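PDB 6C72: particle-associated glycoside hydrolase from Acinetobacter phage Fri1, which probably depolymerises the capsular polysaccharide of Acinetobacter baumannii, as a trimeric tailspike that helps the phage enter its host. Local coordinates for residues Phe421-Asn426 / Ala442-Asn447; Gly425-Asp430 / Thr448-Ala453; Leu90-Ala95 / Val128-Gly133. One frame throughout, in Å; residues are numbered along the deposited sequence.

Overall arrangement
The three contacts lie on one parallel beta-helix, the fold known from other phage tailspikes, and each joins strands of successive turns. Contact 3 comes first along the chain, at the start of the beta-helix, where strand 89-91 pairs with strand 126-129. Contacts 1 and 2 come late, share G425 and N426, and follow one another along strand 422-429, which pairs with strand 443-444 and then 448-450. Their centres are about 12 Å apart and they touch where F428 packs on I423 and N447. Contact 3 lies about 54 Å from both, between centres, so the same strand pairing recurs near both ends of the solenoid; contacts 1 and 2 also touch the second subunit.

Contact 1 (Phe421-Asn426 / Ala442-Asn447); sequences FLIEGN and ASFGVN. With ZN (zinc ion), chain I.
N426 and N447 stand side by side at a corner of the parallel beta-helix, one on each of two successive turns, and point the same way with their amide planes only 13° apart. In both, CG lies anti to the carbonyl carbon, beside the backbone N (chi1 -68° in N447), which sends the two CG atoms out in the same direction. N447 OD1 receives N426 N and, at 2.9 Å, N426 ND2, while N447 ND2 gives a nearly straight bond to I423 O at 2.9 Å. There ND2 sits above the carbonyl plane of I423, and G445 N comes from the other face, giving the oxygen two donors. N426 ND2 also reaches F398 O, and N426 OD1 accepts from N401 N. Asparagine suits the corner because its short side chain holds the amide close to the backbone it bonds. G425, at positive phi, turns the chain and gives its N-H to V446 O. Inside the coil, I423 and F444 lie side by side: I423 CG2 meets F444 CD2 at 3.9 Å, and I423 CD1 reaches A442 CB at 3.7 Å. E424 leaves the strand with CG anti to the backbone N (chi1 168°). Its carboxylate chelates a zinc ion through both oxygens, E424 OE1 at 2.4 Å and E424 OE2 at 2.3 Å. A water accepts from V446 N and donates to E424 OE2, 2.7 Å away.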
loop_
_atom_site.group_PDB
_atom_site.type_symbol
_atom_site.label_atom_id
_atom_site.label_comp_id
_atom_site.label_asym_id
_atom_site.label_seq_id
_atom_site.Cartn_x
_atom_site.Cartn_y
_atom_site.Cartn_z
ATOM N N PHE A 421 1.961 -16.531 10.989
ATOM C CA PHE A 421 1.091 -16.503 9.812
ATOM C C PHE A 421 -0.340 -16.248 10.294
ATOM O O PHE A 421 -0.948 -17.111 10.939
ATOM C CB PHE A 421 1.205 -17.823 9.043
ATOM C CG PHE A 421 0.508 -17.830 7.704
ATOM C CD1 PHE A 421 1.033 -17.137 6.622
ATOM C CD2 PHE A 421 -0.652 -18.558 7.516
ATOM C CE1 PHE A 421 0.398 -17.153 5.379
ATOM C CE2 PHE A 421 -1.287 -18.577 6.273
ATOM C CZ PHE A 421 -0.757 -17.870 5.202
ATOM N N LEU A 422 -0.868 -15.061 10.002
ATOM C CA LEU A 422 -2.157 -14.619 10.523
ATOM C C LEU A 422 -3.260 -14.842 9.495
ATOM O O LEU A 422 -3.164 -14.369 8.357
ATOM C CB LEU A 422 -2.103 -13.144 10.926
ATOM C CG LEU A 422 -3.420 -12.529 11.425
ATOM C CD1 LEU A 422 -3.956 -13.296 12.634
ATOM C CD2 LEU A 422 -3.230 -11.070 11.781
ATOM N N ILE A 423 -4.318 -15.529 9.919
ATOM C CA ILE A 423 -5.476 -15.851 9.093
ATOM C C ILE A 423 -6.675 -15.121 9.694
ATOM O O ILE A 423 -7.155 -15.482 10.779
ATOM C CB ILE A 423 -5.707 -17.365 9.024
ATOM C CG1 ILE A 423 -4.484 -18.037 8.381
ATOM C CG2 ILE A 423 -7.024 -17.697 8.304
ATOM C CD1 ILE A 423 -4.571 -19.526 8.302
ATOM N N GLU A 424 -7.153 -14.091 8.999
ATOM C CA GLU A 424 -8.074 -13.127 9.580
ATOM C C GLU A 424 -8.967 -12.517 8.503
ATOM O O GLU A 424 -8.496 -12.193 7.412
ATOM C CB GLU A 424 -7.285 -12.032 10.295
ATOM C CG GLU A 424 -8.083 -10.813 10.696
ATOM C CD GLU A 424 -7.217 -9.789 11.421
ATOM O OE1 GLU A 424 -6.431 -9.092 10.737
ATOM O OE2 GLU A 424 -7.310 -9.701 12.672
ATOM N N GLY A 425 -10.247 -12.329 8.836
ATOM C CA GLY A 425 -11.174 -11.650 7.959
ATOM C C GLY A 425 -11.587 -12.408 6.716
ATOM O O GLY A 425 -12.156 -11.797 5.809
ATOM N N ASN A 426 -11.303 -13.707 6.635
ATOM C CA ASN A 426 -11.538 -14.503 5.440
ATOM C C ASN A 426 -12.954 -15.084 5.419
ATOM O O ASN A 426 -13.598 -15.250 6.454
ATOM C CB ASN A 426 -10.505 -15.623 5.343
ATOM C CG ASN A 426 -9.079 -15.088 5.269
ATOM O OD1 ASN A 426 -8.623 -14.653 4.208
ATOM N ND2 ASN A 426 -8.386 -15.077 6.399
ATOM N N ALA A 442 -1.211 -21.802 12.725
ATOM C CA ALA A 442 -1.392 -20.403 12.393
ATOM C C ALA A 442 -2.134 -19.663 13.502
ATOM O O ALA A 442 -2.801 -20.255 14.353
ATOM C CB ALA A 442 -2.166 -20.259 11.081
ATOM N N SER A 443 -2.011 -18.339 13.471
ATOM C CA SER A 443 -2.867 -17.484 14.263
ATOM C C SER A 443 -4.143 -17.222 13.479
ATOM O O SER A 443 -4.092 -16.911 12.285
ATOM C CB SER A 443 -2.171 -16.172 14.613
ATOM O OG SER A 443 -1.203 -16.385 15.621
ATOM N N PHE A 444 -5.281 -17.369 14.155
ATOM C CA PHE A 444 -6.596 -17.124 13.582
ATOM C C PHE A 444 -7.247 -15.974 14.338
ATOM O O PHE A 444 -7.366 -16.026 15.568
ATOM C CB PHE A 444 -7.487 -18.365 13.700
ATOM C CG PHE A 444 -7.083 -19.502 12.806
ATOM C CD1 PHE A 444 -6.087 -20.388 13.200
ATOM C CD2 PHE A 444 -7.728 -19.709 11.596
ATOM C CE1 PHE A 444 -5.716 -21.448 12.369
ATOM C CE2 PHE A 444 -7.366 -20.763 10.765
ATOM C CZ PHE A 444 -6.364 -21.633 11.146
ATOM N N GLY A 445 -7.670 -14.952 13.610
ATOM C CA GLY A 445 -8.558 -13.933 14.137
ATOM C C GLY A 445 -10.006 -14.265 13.846
ATOM O O GLY A 445 -10.397 -15.433 13.746
ATOM N N VAL A 446 -10.822 -13.223 13.714
ATOM C CA VAL A 446 -12.178 -13.419 13.229
ATOM C C VAL A 446 -12.126 -13.874 11.778
ATOM O O VAL A 446 -11.392 -13.302 10.963
ATOM C CB VAL A 446 -12.992 -12.127 13.364
ATOM C CG1 VAL A 446 -14.343 -12.285 12.676
ATOM C CG2 VAL A 446 -13.180 -11.767 14.827
ATOM N N ASN A 447 -12.887 -14.920 11.457
ATOM C CA ASN A 447 -13.113 -15.371 10.088
ATOM C C ASN A 447 -14.582 -15.778 9.957
ATOM O O ASN A 447 -15.283 -15.977 10.953
ATOM C CB ASN A 447 -12.179 -16.533 9.690
ATOM C CG ASN A 447 -10.711 -16.105 9.588
ATOM O OD1 ASN A 447 -10.284 -15.526 8.583
ATOM N ND2 ASN A 447 -9.938 -16.386 10.636
HETATM ZN ZN ZN I . -6.519 -7.516 12.583
HETATM O O HOH W 1 -9.542 -10.560 13.872
HETATM O O HOH W 2 -7.211 -7.506 14.953
HETATM O O HOH W 3 -4.271 -7.603 12.303
#

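Contact 2 (Gly425-Asp430 / Thr448-Ala453); sequences GNRFQD and TFLGTA
F428 and F449 occupy matching positions on neighbouring parallel strands and send their rings the same way, side by side. The planes are only 26° apart, but the rings are slid so far, with centroids 5.4 Å apart, that little of one ring lies over the other; F428 CD2 meets F449 CE1 at 3.4 Å. N426 CB lies over one face of the F428 ring, toward its rim, and F411 and L403 pack around F428. Phenylalanine suits this tight face because flat apolar rings can lie alongside one another from turn to turn. The backbone between them is stitched by bonds such as F428 N to T448 O and L450 N to F428 O, the latter 2.7 Å long. The other face, carrying R427, Q429, T448 and L450, is looser: R427 CD and L450 CD1 approach to just 4.1 Å as the side chains cross obliquely, and R427 packs on P342 of a second subunit. A mix of polar and apolar side chains fits this partly exposed face, where Q429 NE2 finds W404 O. At the far end D430 ties down a type II' turn, L450 to A453, in which G451 takes the positive phi. D430 OD1 receives T452 N at 2.8 Å nearly along its C-O axis, and T452 OG1 at 3.1 Å from above the carboxylate plane. D430 OD2 forms a salt bridge with K409. Parallel strands in register on successive turns, here with phenylalanine beside phenylalanine, are characteristic of the parallel beta-helix seen in phage tailspikes.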
loop_
_atom_site.group_PDB
_atom_site.type_symbol
_atom_site.label_atom_id
_atom_site.label_comp_id
_atom_site.label_asym_id
_atom_site.label_seq_id
_atom_site.Cartn_x
_atom_site.Cartn_y
_atom_site.Cartn_z
ATOM N N GLY A 425 -10.247 -12.329 8.836
ATOM C CA GLY A 425 -11.174 -11.650 7.959
ATOM C C GLY A 425 -11.587 -12.408 6.716
ATOM O O GLY A 425 -12.156 -11.797 5.809
ATOM N N ASN A 426 -11.303 -13.707 6.635
ATOM C CA ASN A 426 -11.538 -14.503 5.440
ATOM C C ASN A 426 -12.954 -15.084 5.419
ATOM O O ASN A 426 -13.598 -15.250 6.454
ATOM C CB ASN A 426 -10.505 -15.623 5.343
ATOM C CG ASN A 426 -9.079 -15.088 5.269
ATOM O OD1 ASN A 426 -8.623 -14.653 4.208
ATOM N ND2 ASN A 426 -8.386 -15.077 6.399
ATOM N N ARG A 427 -13.432 -15.395 4.210
ATOM C CA ARG A 427 -14.684 -16.117 4.017
ATOM C C ARG A 427 -14.367 -17.529 3.550
ATOM O O ARG A 427 -13.856 -17.728 2.445
ATOM C CB ARG A 427 -15.591 -15.409 3.020
ATOM C CG ARG A 427 -16.104 -14.109 3.538
ATOM C CD ARG A 427 -17.531 -13.931 3.104
ATOM N NE ARG A 427 -17.634 -14.056 1.662
ATOM C CZ ARG A 427 -18.637 -13.556 0.960
ATOM N NH1 ARG A 427 -19.614 -12.908 1.584
ATOM N NH2 ARG A 427 -18.657 -13.694 -0.358
ATOM N N PHE A 428 -14.703 -18.503 4.379
ATOM C CA PHE A 428 -14.409 -19.906 4.115
ATOM C C PHE A 428 -15.704 -20.603 3.702
ATOM O O PHE A 428 -16.535 -20.947 4.550
ATOM C CB PHE A 428 -13.776 -20.565 5.339
ATOM C CG PHE A 428 -12.385 -20.061 5.663
ATOM C CD1 PHE A 428 -11.340 -20.236 4.766
ATOM C CD2 PHE A 428 -12.115 -19.446 6.877
ATOM C CE1 PHE A 428 -10.053 -19.783 5.073
ATOM C CE2 PHE A 428 -10.839 -18.997 7.189
ATOM C CZ PHE A 428 -9.808 -19.165 6.293
ATOM N N GLN A 429 -15.887 -20.799 2.398
ATOM C CA GLN A 429 -17.053 -21.517 1.898
ATOM C C GLN A 429 -16.694 -22.987 1.785
ATOM O O GLN A 429 -15.907 -23.371 0.911
ATOM C CB GLN A 429 -17.540 -20.984 0.554
ATOM C CG GLN A 429 -18.845 -21.646 0.131
ATOM C CD GLN A 429 -19.476 -21.011 -1.088
ATOM O OE1 GLN A 429 -20.527 -20.373 -0.998
ATOM N NE2 GLN A 429 -18.842 -21.192 -2.242
ATOM N N ASP A 430 -17.266 -23.800 2.678
ATOM C CA ASP A 430 -17.073 -25.245 2.750
ATOM C C ASP A 430 -15.628 -25.632 3.039
ATOM O O ASP A 430 -15.274 -26.806 2.898
ATOM C CB ASP A 430 -17.529 -25.968 1.467
ATOM C CG ASP A 430 -19.029 -25.864 1.204
ATOM O OD1 ASP A 430 -19.824 -25.810 2.161
ATOM O OD2 ASP A 430 -19.421 -25.895 0.016
ATOM N N THR A 448 -15.066 -15.853 8.718
ATOM C CA THR A 448 -16.444 -16.243 8.453
ATOM C C THR A 448 -16.482 -17.642 7.854
ATOM O O THR A 448 -15.881 -17.885 6.805
ATOM C CB THR A 448 -17.128 -15.245 7.524
ATOM O OG1 THR A 448 -17.129 -13.964 8.155
ATOM C CG2 THR A 448 -18.591 -15.673 7.262
ATOM N N PHE A 449 -17.241 -18.539 8.482
ATOM C CA PHE A 449 -17.314 -19.927 8.043
ATOM C C PHE A 449 -18.687 -20.187 7.443
ATOM O O PHE A 449 -19.712 -19.935 8.084
ATOM C CB PHE A 449 -16.989 -20.866 9.205
ATOM C CG PHE A 449 -15.620 -20.637 9.750
ATOM C CD1 PHE A 449 -14.517 -21.290 9.195
ATOM C CD2 PHE A 449 -15.408 -19.709 10.750
ATOM C CE1 PHE A 449 -13.213 -21.054 9.664
ATOM C CE2 PHE A 449 -14.110 -19.465 11.222
ATOM C CZ PHE A 449 -13.011 -20.139 10.669
ATOM N N LEU A 450 -18.700 -20.620 6.183
ATOM C CA LEU A 450 -19.923 -20.792 5.411
ATOM C C LEU A 450 -20.067 -22.238 4.967
ATOM O O LEU A 450 -19.079 -22.968 4.824
ATOM C CB LEU A 450 -19.939 -19.882 4.187
ATOM C CG LEU A 450 -19.815 -18.399 4.519
ATOM C CD1 LEU A 450 -19.430 -17.601 3.277
ATOM C CD2 LEU A 450 -21.133 -17.923 5.101
ATOM N N GLY A 451 -21.317 -22.633 4.751
ATOM C CA GLY A 451 -21.590 -23.990 4.326
ATOM C C GLY A 451 -21.112 -24.973 5.371
ATOM O O GLY A 451 -21.360 -24.818 6.574
ATOM N N THR A 452 -20.390 -25.992 4.914
ATOM C CA THR A 452 -19.868 -27.028 5.791
ATOM C C THR A 452 -18.438 -26.752 6.267
ATOM O O THR A 452 -17.714 -27.704 6.578
ATOM C CB THR A 452 -19.927 -28.375 5.082
ATOM O OG1 THR A 452 -19.097 -28.323 3.914
ATOM C CG2 THR A 452 -21.362 -28.668 4.661
ATOM N N ALA A 453 -18.010 -25.487 6.301
ATOM C CA ALA A 453 -16.631 -25.171 6.668
ATOM C C ALA A 453 -16.330 -25.537 8.121
ATOM O O ALA A 453 -17.167 -25.365 9.012
ATOM C CB ALA A 453 -16.344 -23.686 6.445
#

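Contact 3 (Leu90-Ala95 / Val128-Gly133); sequences LHATQA and VQLPKG. With ZN (zinc ion), chain E; ZN (zinc ion), chain F.
The imidazole of H91 has Q129 CB over one face, 4.1 Å from the ring centroid and 15° off its normal, a CH-pi contact. The two side chains lie side by side and point the same way; Q129 CG, anti to the backbone N (chi1 179°), comes within 3.6 Å of H91 ND1. The glutamine's amide plane is turned 40° from the ring, held by Q129 OE1 accepting from R148 NE and by Q129 NE2 bonding L130 O. Both ring nitrogens bind metal: H91 NE2 is 2.0 Å from one zinc ion, and H91 ND1, the longer bond, 2.4 Å from another. Histidine suits the place because its flat ring packs on the Q129 chain while its nitrogens face the metals. A water on the second zinc donates to Q129 O and accepts from T93 N. Strands 89-91 and 126-129 pair in parallel at the beginning of the beta-helix, and helix 110-122, which links them, covers L90 and L130, so their apolar chains are buried. Q129 N bonds L90 O, and Q129 O takes A92 N at 2.9 Å in a nearly straight bond. There the first strand gives way to a 3-10 turn, with Q94 OE1 accepting H91 N. Small A92 packs against L130, its CB 3.8 Å from L130 CD2. T93 and P131 slide past each other in opposite directions, T93 CG2 touching P131 CG at 3.7 Å.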
loop_
_atom_site.group_PDB
_atom_site.type_symbol
_atom_site.label_atom_id
_atom_site.label_comp_id
_atom_site.label_asym_id
_atom_site.label_seq_id
_atom_site.Cartn_x
_atom_site.Cartn_y
_atom_site.Cartn_z
ATOM N N LEU A 90 8.303 6.807 -35.295
ATOM C CA LEU A 90 8.698 6.250 -36.578
ATOM C C LEU A 90 7.786 5.075 -36.916
ATOM O O LEU A 90 7.716 4.104 -36.152
ATOM C CB LEU A 90 10.154 5.808 -36.544
ATOM C CG LEU A 90 10.624 4.952 -37.713
ATOM C CD1 LEU A 90 10.526 5.697 -39.037
ATOM C CD2 LEU A 90 12.047 4.540 -37.437
ATOM N N HIS A 91 7.085 5.163 -38.044
ATOM C CA HIS A 91 6.305 4.030 -38.529
ATOM C C HIS A 91 7.251 3.056 -39.225
ATOM O O HIS A 91 7.984 3.449 -40.136
ATOM C CB HIS A 91 5.198 4.496 -39.475
ATOM C CG HIS A 91 4.125 5.287 -38.796
ATOM N ND1 HIS A 91 2.848 4.801 -38.604
ATOM C CD2 HIS A 91 4.139 6.527 -38.250
ATOM C CE1 HIS A 91 2.125 5.703 -37.962
ATOM N NE2 HIS A 91 2.887 6.758 -37.732
ATOM N N ALA A 92 7.268 1.800 -38.774
ATOM C CA ALA A 92 8.163 0.819 -39.374
ATOM C C ALA A 92 7.905 0.668 -40.872
ATOM O O ALA A 92 8.825 0.332 -41.631
ATOM C CB ALA A 92 8.030 -0.522 -38.664
ATOM N N THR A 93 6.668 0.916 -41.321
ATOM C CA THR A 93 6.416 0.904 -42.758
ATOM C C THR A 93 7.288 1.916 -43.495
ATOM O O THR A 93 7.577 1.735 -44.687
ATOM C CB THR A 93 4.942 1.180 -43.040
ATOM O OG1 THR A 93 4.554 2.387 -42.376
ATOM C CG2 THR A 93 4.061 0.014 -42.590
ATOM N N GLN A 94 7.722 2.977 -42.820
ATOM C CA GLN A 94 8.585 3.962 -43.461
ATOM C C GLN A 94 10.025 3.478 -43.610
ATOM O O GLN A 94 10.861 4.223 -44.143
ATOM C CB GLN A 94 8.536 5.285 -42.683
ATOM C CG GLN A 94 7.132 5.906 -42.658
ATOM C CD GLN A 94 7.004 7.085 -41.704
ATOM O OE1 GLN A 94 7.509 7.052 -40.579
ATOM N NE2 GLN A 94 6.324 8.130 -42.147
ATOM N N ALA A 95 10.337 2.264 -43.146
ATOM C CA ALA A 95 11.591 1.590 -43.461
ATOM C C ALA A 95 11.389 0.422 -44.410
ATOM O O ALA A 95 12.324 -0.349 -44.642
ATOM C CB ALA A 95 12.278 1.101 -42.189
ATOM N N VAL A 128 8.474 3.253 -32.065
ATOM C CA VAL A 128 8.394 2.577 -33.352
ATOM C C VAL A 128 6.988 2.011 -33.462
ATOM O O VAL A 128 6.602 1.119 -32.690
ATOM C CB VAL A 128 9.449 1.477 -33.500
ATOM C CG1 VAL A 128 9.136 0.666 -34.743
ATOM C CG2 VAL A 128 10.844 2.089 -33.572
ATOM N N GLN A 129 6.211 2.567 -34.389
ATOM C CA GLN A 129 4.832 2.155 -34.612
ATOM C C GLN A 129 4.809 0.984 -35.583
ATOM O O GLN A 129 5.421 1.049 -36.658
ATOM C CB GLN A 129 4.011 3.324 -35.165
ATOM C CG GLN A 129 2.562 2.996 -35.450
ATOM C CD GLN A 129 1.751 2.766 -34.174
ATOM O OE1 GLN A 129 1.797 3.573 -33.235
ATOM N NE2 GLN A 129 1.007 1.663 -34.134
ATOM N N LEU A 130 4.159 -0.069 -35.199
ATOM C CA LEU A 130 3.942 -1.173 -36.116
ATOM C C LEU A 130 2.549 -1.073 -36.715
ATOM O O LEU A 130 1.627 -0.588 -36.060
ATOM C CB LEU A 130 4.080 -2.528 -35.421
ATOM C CG LEU A 130 5.442 -2.784 -34.795
ATOM C CD1 LEU A 130 5.512 -4.163 -34.165
ATOM C CD2 LEU A 130 6.546 -2.580 -35.836
ATOM N N PRO A 131 2.348 -1.482 -37.956
ATOM C CA PRO A 131 1.002 -1.492 -38.532
ATOM C C PRO A 131 0.258 -2.745 -38.088
ATOM O O PRO A 131 0.782 -3.597 -37.390
ATOM C CB PRO A 131 1.279 -1.520 -40.038
ATOM C CG PRO A 131 2.514 -2.354 -40.129
ATOM C CD PRO A 131 3.351 -1.990 -38.909
ATOM N N LYS A 132 -0.974 -2.870 -38.546
ATOM C CA LYS A 132 -1.676 -4.132 -38.401
ATOM C C LYS A 132 -1.016 -5.196 -39.280
ATOM O O LYS A 132 -0.287 -4.894 -40.226
ATOM C CB LYS A 132 -3.148 -3.973 -38.785
ATOM C CG LYS A 132 -3.926 -3.052 -37.855
ATOM C CD LYS A 132 -5.406 -3.157 -38.094
ATOM C CE LYS A 132 -5.800 -2.410 -39.342
ATOM N NZ LYS A 132 -7.211 -2.702 -39.643
ATOM N N GLY A 133 -1.259 -6.451 -38.936
ATOM C CA GLY A 133 -0.771 -7.583 -39.696
ATOM C C GLY A 133 0.102 -8.491 -38.851
ATOM O O GLY A 133 0.428 -8.200 -37.699
HETATM ZN ZN ZN E . 2.137 2.784 -39.654
HETATM ZN ZN ZN F . 1.831 8.094 -36.619
HETATM O O HOH W 4 4.168 1.240 -39.214
HETATM O O HOH W 5 0.708 8.960 -37.870
HETATM O O HOH W 6 1.070 6.980 -34.553
#